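Cytochrome c, putative (Shewanella oneidensis, PDB 1SP3) is an octaheme cytochrome c that probably acts as a respiratory tetrathionate reductase, passing electrons through its hemes to a reducible substrate. Local coordinates at residues F329-G334 with A391-W396; N61-A66 with M248-S253. All blocks are in the same frame, centred on the assembly; numbering follows the deposited sequence.

Contact 1: F329-G334 with A391-W396. With HEC (heme c), chain D.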
loop_
_atom_site.group_PDB
_atom_site.type_symbol
_atom_site.label_atom_id
_atom_site.label_comp_id
_atom_site.label_asym_id
_atom_site.label_seq_id
_atom_site.Cartn_x
_atom_site.Cartn_y
_atom_site.Cartn_z
ATOM N N PHE A 329 7.273 9.318 -5.784
ATOM C CA PHE A 329 6.018 8.643 -5.711
ATOM C C PHE A 329 5.869 7.628 -6.846
ATOM O O PHE A 329 6.322 7.857 -7.985
ATOM C CB PHE A 329 4.874 9.663 -5.869
ATOM C CG PHE A 329 4.678 10.525 -4.678
ATOM C CD1 PHE A 329 5.377 11.751 -4.558
ATOM C CD2 PHE A 329 3.824 10.113 -3.651
ATOM C CE1 PHE A 329 5.174 12.550 -3.498
ATOM C CE2 PHE A 329 3.640 10.910 -2.527
ATOM C CZ PHE A 329 4.344 12.137 -2.463
ATOM N N LYS A 330 5.183 6.556 -6.534
ATOM C CA LYS A 330 4.701 5.682 -7.556
ATOM C C LYS A 330 3.255 6.065 -7.913
ATOM O O LYS A 330 2.394 6.359 -7.016
ATOM C CB LYS A 330 4.777 4.207 -7.149
ATOM C CG LYS A 330 3.925 3.359 -8.130
ATOM C CD LYS A 330 4.077 1.896 -7.955
ATOM C CE LYS A 330 3.354 1.188 -9.192
ATOM N NZ LYS A 330 2.472 0.128 -8.699
ATOM N N VAL A 331 2.993 6.125 -9.213
ATOM C CA VAL A 331 1.694 6.617 -9.672
ATOM C C VAL A 331 1.063 5.544 -10.565
ATOM O O VAL A 331 1.684 5.087 -11.519
ATOM C CB VAL A 331 1.847 7.903 -10.497
ATOM C CG1 VAL A 331 0.476 8.344 -11.117
ATOM C CG2 VAL A 331 2.531 9.054 -9.623
ATOM N N HIS A 332 -0.094 5.069 -10.212
ATOM C CA HIS A 332 -0.737 4.012 -10.996
ATOM C C HIS A 332 -1.978 4.652 -11.707
ATOM O O HIS A 332 -2.663 5.440 -11.058
ATOM C CB HIS A 332 -1.176 2.915 -10.059
ATOM C CG HIS A 332 -1.897 1.801 -10.754
ATOM N ND1 HIS A 332 -3.219 1.512 -10.518
ATOM C CD2 HIS A 332 -1.462 0.871 -11.644
ATOM C CE1 HIS A 332 -3.570 0.440 -11.213
ATOM N NE2 HIS A 332 -2.524 0.044 -11.921
ATOM N N THR A 333 -2.176 4.419 -13.029
ATOM C CA THR A 333 -3.332 4.977 -13.704
ATOM C C THR A 333 -4.266 3.881 -14.182
ATOM O O THR A 333 -3.913 2.730 -14.158
ATOM C CB THR A 333 -2.964 5.901 -14.833
ATOM O OG1 THR A 333 -2.238 5.189 -15.791
ATOM C CG2 THR A 333 -1.914 6.992 -14.374
ATOM N N GLY A 334 -5.476 4.231 -14.519
ATOM C CA GLY A 334 -6.430 3.208 -14.886
ATOM C C GLY A 334 -7.714 3.815 -15.298
ATOM O O GLY A 334 -7.775 5.052 -15.430
ATOM N N ALA A 391 -11.443 7.598 -16.011
ATOM C CA ALA A 391 -9.984 7.556 -15.798
ATOM C C ALA A 391 -9.589 8.027 -14.444
ATOM O O ALA A 391 -10.258 8.907 -13.898
ATOM C CB ALA A 391 -9.186 8.283 -16.915
ATOM N N THR A 392 -8.542 7.391 -13.867
ATOM C CA THR A 392 -8.063 7.733 -12.527
ATOM C C THR A 392 -6.580 7.691 -12.470
ATOM O O THR A 392 -5.947 7.163 -13.361
ATOM C CB THR A 392 -8.510 6.710 -11.461
ATOM O OG1 THR A 392 -7.862 5.467 -11.744
ATOM C CG2 THR A 392 -10.078 6.411 -11.537
ATOM N N GLU A 393 -6.023 8.315 -11.428
ATOM C CA GLU A 393 -4.626 8.150 -11.077
ATOM C C GLU A 393 -4.574 8.051 -9.592
ATOM O O GLU A 393 -5.458 8.606 -8.867
ATOM C CB GLU A 393 -3.747 9.275 -11.653
ATOM C CG GLU A 393 -3.655 10.615 -10.893
ATOM C CD GLU A 393 -2.677 11.559 -11.606
ATOM O OE1 GLU A 393 -2.399 11.312 -12.794
ATOM O OE2 GLU A 393 -2.129 12.478 -10.993
ATOM N N MET A 394 -3.555 7.363 -9.091
ATOM C CA MET A 394 -3.387 7.202 -7.645
ATOM C C MET A 394 -1.893 7.256 -7.275
ATOM O O MET A 394 -1.078 6.721 -7.994
ATOM C CB MET A 394 -3.953 5.886 -7.215
ATOM C CG MET A 394 -3.939 5.751 -5.668
ATOM S SD MET A 394 -5.340 4.680 -5.206
ATOM C CE MET A 394 -4.910 4.474 -3.352
ATOM N N TRP A 395 -1.569 7.907 -6.159
ATOM C CA TRP A 395 -0.194 8.261 -5.720
ATOM C C TRP A 395 0.162 7.474 -4.482
ATOM O O TRP A 395 -0.651 7.411 -3.584
ATOM C CB TRP A 395 -0.077 9.750 -5.414
ATOM C CG TRP A 395 -0.161 10.544 -6.678
ATOM C CD1 TRP A 395 -1.245 10.617 -7.520
ATOM C CD2 TRP A 395 0.903 11.269 -7.336
ATOM N NE1 TRP A 395 -0.938 11.359 -8.629
ATOM C CE2 TRP A 395 0.361 11.797 -8.542
ATOM C CE3 TRP A 395 2.237 11.571 -6.995
ATOM C CZ2 TRP A 395 1.110 12.542 -9.458
ATOM C CZ3 TRP A 395 2.984 12.392 -7.841
ATOM C CH2 TRP A 395 2.428 12.850 -9.087
ATOM N N TRP A 396 1.330 6.826 -4.478
ATOM C CA TRP A 396 1.839 6.163 -3.282
ATOM C C TRP A 396 3.259 6.600 -3.131
ATOM O O TRP A 396 3.996 6.622 -4.124
ATOM C CB TRP A 396 1.944 4.624 -3.427
ATOM C CG TRP A 396 0.684 3.903 -3.394
ATOM C CD1 TRP A 396 0.036 3.352 -2.302
ATOM C CD2 TRP A 396 -0.123 3.650 -4.510
ATOM N NE1 TRP A 396 -1.133 2.744 -2.715
ATOM C CE2 TRP A 396 -1.259 2.935 -4.066
ATOM C CE3 TRP A 396 -0.026 3.989 -5.850
ATOM C CZ2 TRP A 396 -2.302 2.578 -4.931
ATOM C CZ3 TRP A 396 -1.007 3.632 -6.682
ATOM C CH2 TRP A 396 -2.147 2.898 -6.230
HETATM FE FE HEC D . -5.046 -4.648 -0.232
HETATM C CHA HEC D . -4.028 -1.547 1.073
HETATM C CHB HEC D . -7.882 -3.152 -1.517
HETATM C CHC HEC D . -6.211 -7.682 -1.294
HETATM C CHD HEC D . -2.197 -6.137 0.851
HETATM N NA HEC D . -5.833 -2.671 -0.269
HETATM C C1A HEC D . -5.247 -1.551 0.343
HETATM C C2A HEC D . -6.122 -0.409 0.081
HETATM C C3A HEC D . -7.203 -0.841 -0.631
HETATM C C4A HEC D . -7.024 -2.283 -0.859
HETATM C CMA HEC D . -8.403 0.079 -1.125
HETATM C CAA HEC D . -5.829 1.073 0.536
HETATM C CBA HEC D . -5.342 1.930 -0.663
HETATM C CGA HEC D . -4.174 1.230 -1.409
HETATM O O1A HEC D . -4.433 0.664 -2.513
HETATM O O2A HEC D . -2.950 1.146 -0.957
HETATM N NB HEC D . -6.708 -5.329 -1.214
HETATM C C1B HEC D . -7.793 -4.509 -1.604
HETATM C C2B HEC D . -8.835 -5.339 -2.165
HETATM C C3B HEC D . -8.347 -6.605 -2.134
HETATM C C4B HEC D . -7.016 -6.592 -1.516
HETATM C CMB HEC D . -10.183 -4.774 -2.726
HETATM C CAB HEC D . -9.034 -7.917 -2.590
HETATM C CBB HEC D . -9.860 -7.960 -3.692
HETATM N NC HEC D . -4.290 -6.650 -0.260
HETATM C C1C HEC D . -4.955 -7.734 -0.747
HETATM C C2C HEC D . -4.114 -8.887 -0.591
HETATM C C3C HEC D . -2.944 -8.456 -0.001
HETATM C C4C HEC D . -3.071 -7.021 0.228
HETATM C CMC HEC D . -4.574 -10.309 -1.037
HETATM C CAC HEC D . -1.677 -9.315 0.389
HETATM C CBC HEC D . -0.927 -10.088 -0.475
HETATM N ND HEC D . -3.330 -3.940 0.790
HETATM C C1D HEC D . -2.360 -4.819 1.216
HETATM C C2D HEC D . -1.469 -4.028 2.099
HETATM C C3D HEC D . -2.021 -2.599 2.186
HETATM C C4D HEC D . -3.191 -2.636 1.336
HETATM C CMD HEC D . -0.219 -4.547 2.810
HETATM C CAD HEC D . -1.411 -1.360 2.954
HETATM C CBD HEC D . -0.454 -0.666 1.978
HETATM C CGD HEC D . 0.409 0.444 2.621
HETATM O O1D HEC D . 1.528 0.609 2.080
HETATM O O2D HEC D . 0.084 1.217 3.615
#
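Val331 sets its CG2 methyl over the six-membered ring of Trp395, 3.4 Å from the centroid and only 6° off the ring normal, a CH-pi contact over the centre of one face of the indole. The two side chains lie side by side as a non-hydrogen-bonded pair of antiparallel strands. Phe329 comes to the rim of the same indole: Trp395 turns its edge toward the phenyl face in an offset edge-to-face pair, planes at 66°, with Phe329 CB 3.4 Å from Trp395 CE3. Trp395 NE1 donates to Glu393 OE2 (2.9 Å); the oxygen lies in the indole plane, while the donor stands well above the plane of the carboxylate, and the bond helps to fix the rotation of the ring.

Trp396 works on the other side of the sheet, with Lys330 and His332. Met394 CG lies over one face of its indole, offset toward the rim, and His332 CB meets its edge, 3.5 Å from Trp396 CZ3. Paired backbone bonds at Lys330–Trp396, His332–Met394 and Gly334–Thr392 hold the register. Trp396 NE1 gives a nearly straight bond (3.0 Å, 175°) to O2A of a heme c propionate, a neutral N-H donor. Asn61 and Lys153 also hydrogen-bond to this heme, so the propionate's negative charge is probably stabilised by the protein.

Contact 2: N61-A66 with M248-S253. With HEC (heme c), chain D; SCN (thiocyanate ion), chain B.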
loop_
_atom_site.group_PDB
_atom_site.type_symbol
_atom_site.label_atom_id
_atom_site.label_comp_id
_atom_site.label_asym_id
_atom_site.label_seq_id
_atom_site.Cartn_x
_atom_site.Cartn_y
_atom_site.Cartn_z
ATOM N N ASN A 61 -9.373 2.389 -4.331
ATOM C CA ASN A 61 -8.145 2.466 -5.152
ATOM C C ASN A 61 -8.449 2.102 -6.579
ATOM O O ASN A 61 -9.624 1.832 -6.917
ATOM C CB ASN A 61 -6.967 1.650 -4.551
ATOM C CG ASN A 61 -7.137 0.109 -4.708
ATOM O OD1 ASN A 61 -7.903 -0.387 -5.572
ATOM N ND2 ASN A 61 -6.334 -0.657 -3.928
ATOM N N ASN A 62 -7.454 2.207 -7.471
ATOM C CA ASN A 62 -7.675 1.854 -8.886
ATOM C C ASN A 62 -7.071 0.474 -9.275
ATOM O O ASN A 62 -6.730 0.192 -10.449
ATOM C CB ASN A 62 -7.287 2.969 -9.873
ATOM C CG ASN A 62 -5.803 3.419 -9.752
ATOM O OD1 ASN A 62 -4.988 2.765 -9.071
ATOM N ND2 ASN A 62 -5.461 4.565 -10.387
ATOM N N PHE A 63 -6.933 -0.390 -8.268
ATOM C CA PHE A 63 -6.488 -1.777 -8.494
ATOM C C PHE A 63 -7.775 -2.605 -8.360
ATOM O O PHE A 63 -8.690 -2.483 -9.229
ATOM C CB PHE A 63 -5.449 -2.158 -7.439
ATOM C CG PHE A 63 -4.045 -1.659 -7.753
ATOM C CD1 PHE A 63 -3.539 -0.513 -7.130
ATOM C CD2 PHE A 63 -3.247 -2.324 -8.676
ATOM C CE1 PHE A 63 -2.278 -0.049 -7.445
ATOM C CE2 PHE A 63 -1.994 -1.892 -8.979
ATOM C CZ PHE A 63 -1.486 -0.767 -8.361
ATOM N N CYS A 64 -7.940 -3.288 -7.216
ATOM C CA CYS A 64 -9.168 -4.032 -6.945
ATOM C C CYS A 64 -10.328 -3.182 -6.490
ATOM O O CYS A 64 -11.455 -3.693 -6.319
ATOM C CB CYS A 64 -8.888 -5.283 -6.039
ATOM S SG CYS A 64 -7.841 -6.583 -6.930
ATOM N N VAL A 65 -10.077 -1.891 -6.240
ATOM C CA VAL A 65 -11.157 -0.935 -5.941
ATOM C C VAL A 65 -11.532 -0.881 -4.453
ATOM O O VAL A 65 -11.285 0.127 -3.784
ATOM C CB VAL A 65 -12.429 -1.132 -6.820
ATOM C CG1 VAL A 65 -13.437 0.032 -6.573
ATOM C CG2 VAL A 65 -12.054 -1.130 -8.326
ATOM N N ALA A 66 -12.135 -1.934 -3.923
ATOM C CA ALA A 66 -12.666 -1.831 -2.596
ATOM C C ALA A 66 -12.998 -3.186 -2.066
ATOM O O ALA A 66 -13.483 -4.115 -2.784
ATOM C CB ALA A 66 -13.924 -0.977 -2.525
ATOM N N MET A 248 1.610 -0.589 -13.854
ATOM C CA MET A 248 1.551 0.846 -13.989
ATOM C C MET A 248 0.161 1.317 -14.450
ATOM O O MET A 248 -0.253 2.435 -14.121
ATOM C CB MET A 248 2.655 1.358 -14.938
ATOM C CG MET A 248 4.114 1.033 -14.379
ATOM S SD MET A 248 4.566 1.893 -12.779
ATOM C CE MET A 248 4.510 3.724 -13.187
ATOM N N GLN A 249 -0.573 0.482 -15.156
ATOM C CA GLN A 249 -1.958 0.855 -15.608
ATOM C C GLN A 249 -2.860 -0.334 -15.515
ATOM O O GLN A 249 -2.426 -1.424 -15.771
ATOM C CB GLN A 249 -1.994 1.300 -17.054
ATOM C CG GLN A 249 -0.847 2.279 -17.394
ATOM C CD GLN A 249 -0.901 2.796 -18.803
ATOM O OE1 GLN A 249 0.161 3.060 -19.403
ATOM N NE2 GLN A 249 -2.117 2.906 -19.361
ATOM N N TRP A 250 -4.111 -0.087 -15.140
ATOM C CA TRP A 250 -5.173 -1.096 -15.080
ATOM C C TRP A 250 -6.458 -0.425 -15.652
ATOM O O TRP A 250 -7.161 0.346 -14.957
ATOM C CB TRP A 250 -5.429 -1.532 -13.631
ATOM C CG TRP A 250 -6.304 -2.734 -13.472
ATOM C CD1 TRP A 250 -7.358 -3.163 -14.306
ATOM C CD2 TRP A 250 -6.261 -3.664 -12.371
ATOM N NE1 TRP A 250 -7.934 -4.281 -13.747
ATOM C CE2 TRP A 250 -7.277 -4.607 -12.575
ATOM C CE3 TRP A 250 -5.469 -3.764 -11.225
ATOM C CZ2 TRP A 250 -7.500 -5.655 -11.704
ATOM C CZ3 TRP A 250 -5.671 -4.815 -10.364
ATOM C CH2 TRP A 250 -6.690 -5.741 -10.595
ATOM N N ASP A 251 -6.771 -0.812 -16.898
ATOM C CA ASP A 251 -7.978 -0.437 -17.585
ATOM C C ASP A 251 -9.019 -1.554 -17.476
ATOM O O ASP A 251 -8.958 -2.606 -18.214
ATOM C CB ASP A 251 -7.619 -0.196 -19.064
ATOM C CG ASP A 251 -8.783 0.371 -19.870
ATOM O OD1 ASP A 251 -9.936 0.434 -19.350
ATOM O OD2 ASP A 251 -8.587 0.825 -21.028
ATOM N N TRP A 252 -9.963 -1.342 -16.573
ATOM C CA TRP A 252 -11.080 -2.275 -16.326
ATOM C C TRP A 252 -12.131 -2.239 -17.475
ATOM O O TRP A 252 -12.908 -3.132 -17.611
ATOM C CB TRP A 252 -11.816 -1.890 -15.041
ATOM C CG TRP A 252 -11.236 -2.369 -13.726
ATOM C CD1 TRP A 252 -10.488 -1.632 -12.840
ATOM C CD2 TRP A 252 -11.382 -3.674 -13.135
ATOM N NE1 TRP A 252 -10.169 -2.400 -11.748
ATOM C CE2 TRP A 252 -10.701 -3.658 -11.906
ATOM C CE3 TRP A 252 -12.055 -4.857 -13.515
ATOM C CZ2 TRP A 252 -10.671 -4.787 -11.024
ATOM C CZ3 TRP A 252 -11.964 -5.970 -12.692
ATOM C CH2 TRP A 252 -11.310 -5.922 -11.442
ATOM N N SER A 253 -12.144 -1.193 -18.288
ATOM C CA SER A 253 -13.197 -0.999 -19.290
ATOM C C SER A 253 -13.232 -2.069 -20.340
ATOM O O SER A 253 -14.295 -2.428 -20.842
ATOM C CB SER A 253 -13.085 0.397 -19.953
ATOM O OG SER A 253 -11.901 0.451 -20.742
HETATM FE FE HEC D . -5.046 -4.648 -0.232
HETATM C CHA HEC D . -4.028 -1.547 1.073
HETATM C CHB HEC D . -7.882 -3.152 -1.517
HETATM C CHC HEC D . -6.211 -7.682 -1.294
HETATM C CHD HEC D . -2.197 -6.137 0.851
HETATM N NA HEC D . -5.833 -2.671 -0.269
HETATM C C1A HEC D . -5.247 -1.551 0.343
HETATM C C2A HEC D . -6.122 -0.409 0.081
HETATM C C3A HEC D . -7.203 -0.841 -0.631
HETATM C C4A HEC D . -7.024 -2.283 -0.859
HETATM C CMA HEC D . -8.403 0.079 -1.125
HETATM C CAA HEC D . -5.829 1.073 0.536
HETATM C CBA HEC D . -5.342 1.930 -0.663
HETATM C CGA HEC D . -4.174 1.230 -1.409
HETATM O O1A HEC D . -4.433 0.664 -2.513
HETATM O O2A HEC D . -2.950 1.146 -0.957
HETATM N NB HEC D . -6.708 -5.329 -1.214
HETATM C C1B HEC D . -7.793 -4.509 -1.604
HETATM C C2B HEC D . -8.835 -5.339 -2.165
HETATM C C3B HEC D . -8.347 -6.605 -2.134
HETATM C C4B HEC D . -7.016 -6.592 -1.516
HETATM C CMB HEC D . -10.183 -4.774 -2.726
HETATM C CAB HEC D . -9.034 -7.917 -2.590
HETATM C CBB HEC D . -9.860 -7.960 -3.692
HETATM N NC HEC D . -4.290 -6.650 -0.260
HETATM C C1C HEC D . -4.955 -7.734 -0.747
HETATM C C2C HEC D . -4.114 -8.887 -0.591
HETATM C C3C HEC D . -2.944 -8.456 -0.001
HETATM C C4C HEC D . -3.071 -7.021 0.228
HETATM C CMC HEC D . -4.574 -10.309 -1.037
HETATM C CAC HEC D . -1.677 -9.315 0.389
HETATM C CBC HEC D . -0.927 -10.088 -0.475
HETATM N ND HEC D . -3.330 -3.940 0.790
HETATM C C1D HEC D . -2.360 -4.819 1.216
HETATM C C2D HEC D . -1.469 -4.028 2.099
HETATM C C3D HEC D . -2.021 -2.599 2.186
HETATM C C4D HEC D . -3.191 -2.636 1.336
HETATM C CMD HEC D . -0.219 -4.547 2.810
HETATM C CAD HEC D . -1.411 -1.360 2.954
HETATM C CBD HEC D . -0.454 -0.666 1.978
HETATM C CGD HEC D . 0.409 0.444 2.621
HETATM O O1D HEC D . 1.528 0.609 2.080
HETATM O O2D HEC D . 0.084 1.217 3.615
HETATM S S SCN B . -3.859 -4.072 -2.207
HETATM C C SCN B . -4.925 -3.980 -3.492
HETATM N N SCN B . -5.741 -3.936 -4.326
HETATM O O HOH W 1 -8.144 0.825 -12.676
#
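Trp252 and Phe63 meet through a single direct hydrogen bond: Trp252 NE1 donates to Phe63 O at 2.9 Å, the oxygen lying in the indole plane and NE1 sitting nearly along the C=O axis. Trp250 lies beneath this bond. With its CG anti to the backbone N (chi1 -169°), the ring reaches the backbone of Phe63, CE3 standing 3.5 Å from Phe63 CA, and it carries both Phe63 O and Trp252 NE1 over one face, offset toward the rim. Phe63 crosses it obliquely, CD2 3.7 Å from Trp250 CE3, and Cys64 SG adds an oblique sulfur-aromatic contact near Trp250 CH2.

The 61-66 loop is shaped by an Asx turn. Asn61 CG sits between its own backbone N and carbonyl carbon (chi1 74°), and OD1 accepts from Phe63 N and, at 2.7 Å, from Val65 N, the two donors arriving from opposite faces of the amide plane. The other end of that amide serves the heme c pocket: ND2 donates to propionate O1A at 2.7 Å and only weakly to the N of a thiocyanate. That ion, probably from the crystallisation liquor, binds the heme iron through its sulfur at 2.4 Å. Phe63 CB is 3.6 Å from the thiocyanate N, while Cys64 CB lies against the heme methyl CMB. A water lies between Asn62 O and Trp250 O, close to both.

How the contacts relate
Contacts 1 and 2 lie with their centres 9 Å apart and reach the same propionate of one heme c, the sheet through Trp396 and the loop through Asn61. Strands 325-339 and 246-251 are parallel neighbours in the mixed sheet, and 387-397 flanks 325-339 antiparallel. Both segments of contact 2 precede those of contact 1 in the sequence, and loop 61-66, from the N-terminal part, is brought against a sheet built from strands far downstream. Asn62 joins them, its OD1 probably hydrogen-bonded to His332 ND1 and its ND2 to Thr392 OG1; the Phe63 ring also stacks on His332 and meets Trp396. The sheet thus probably helps to hold the loop that borders the thiocyanate side of the iron.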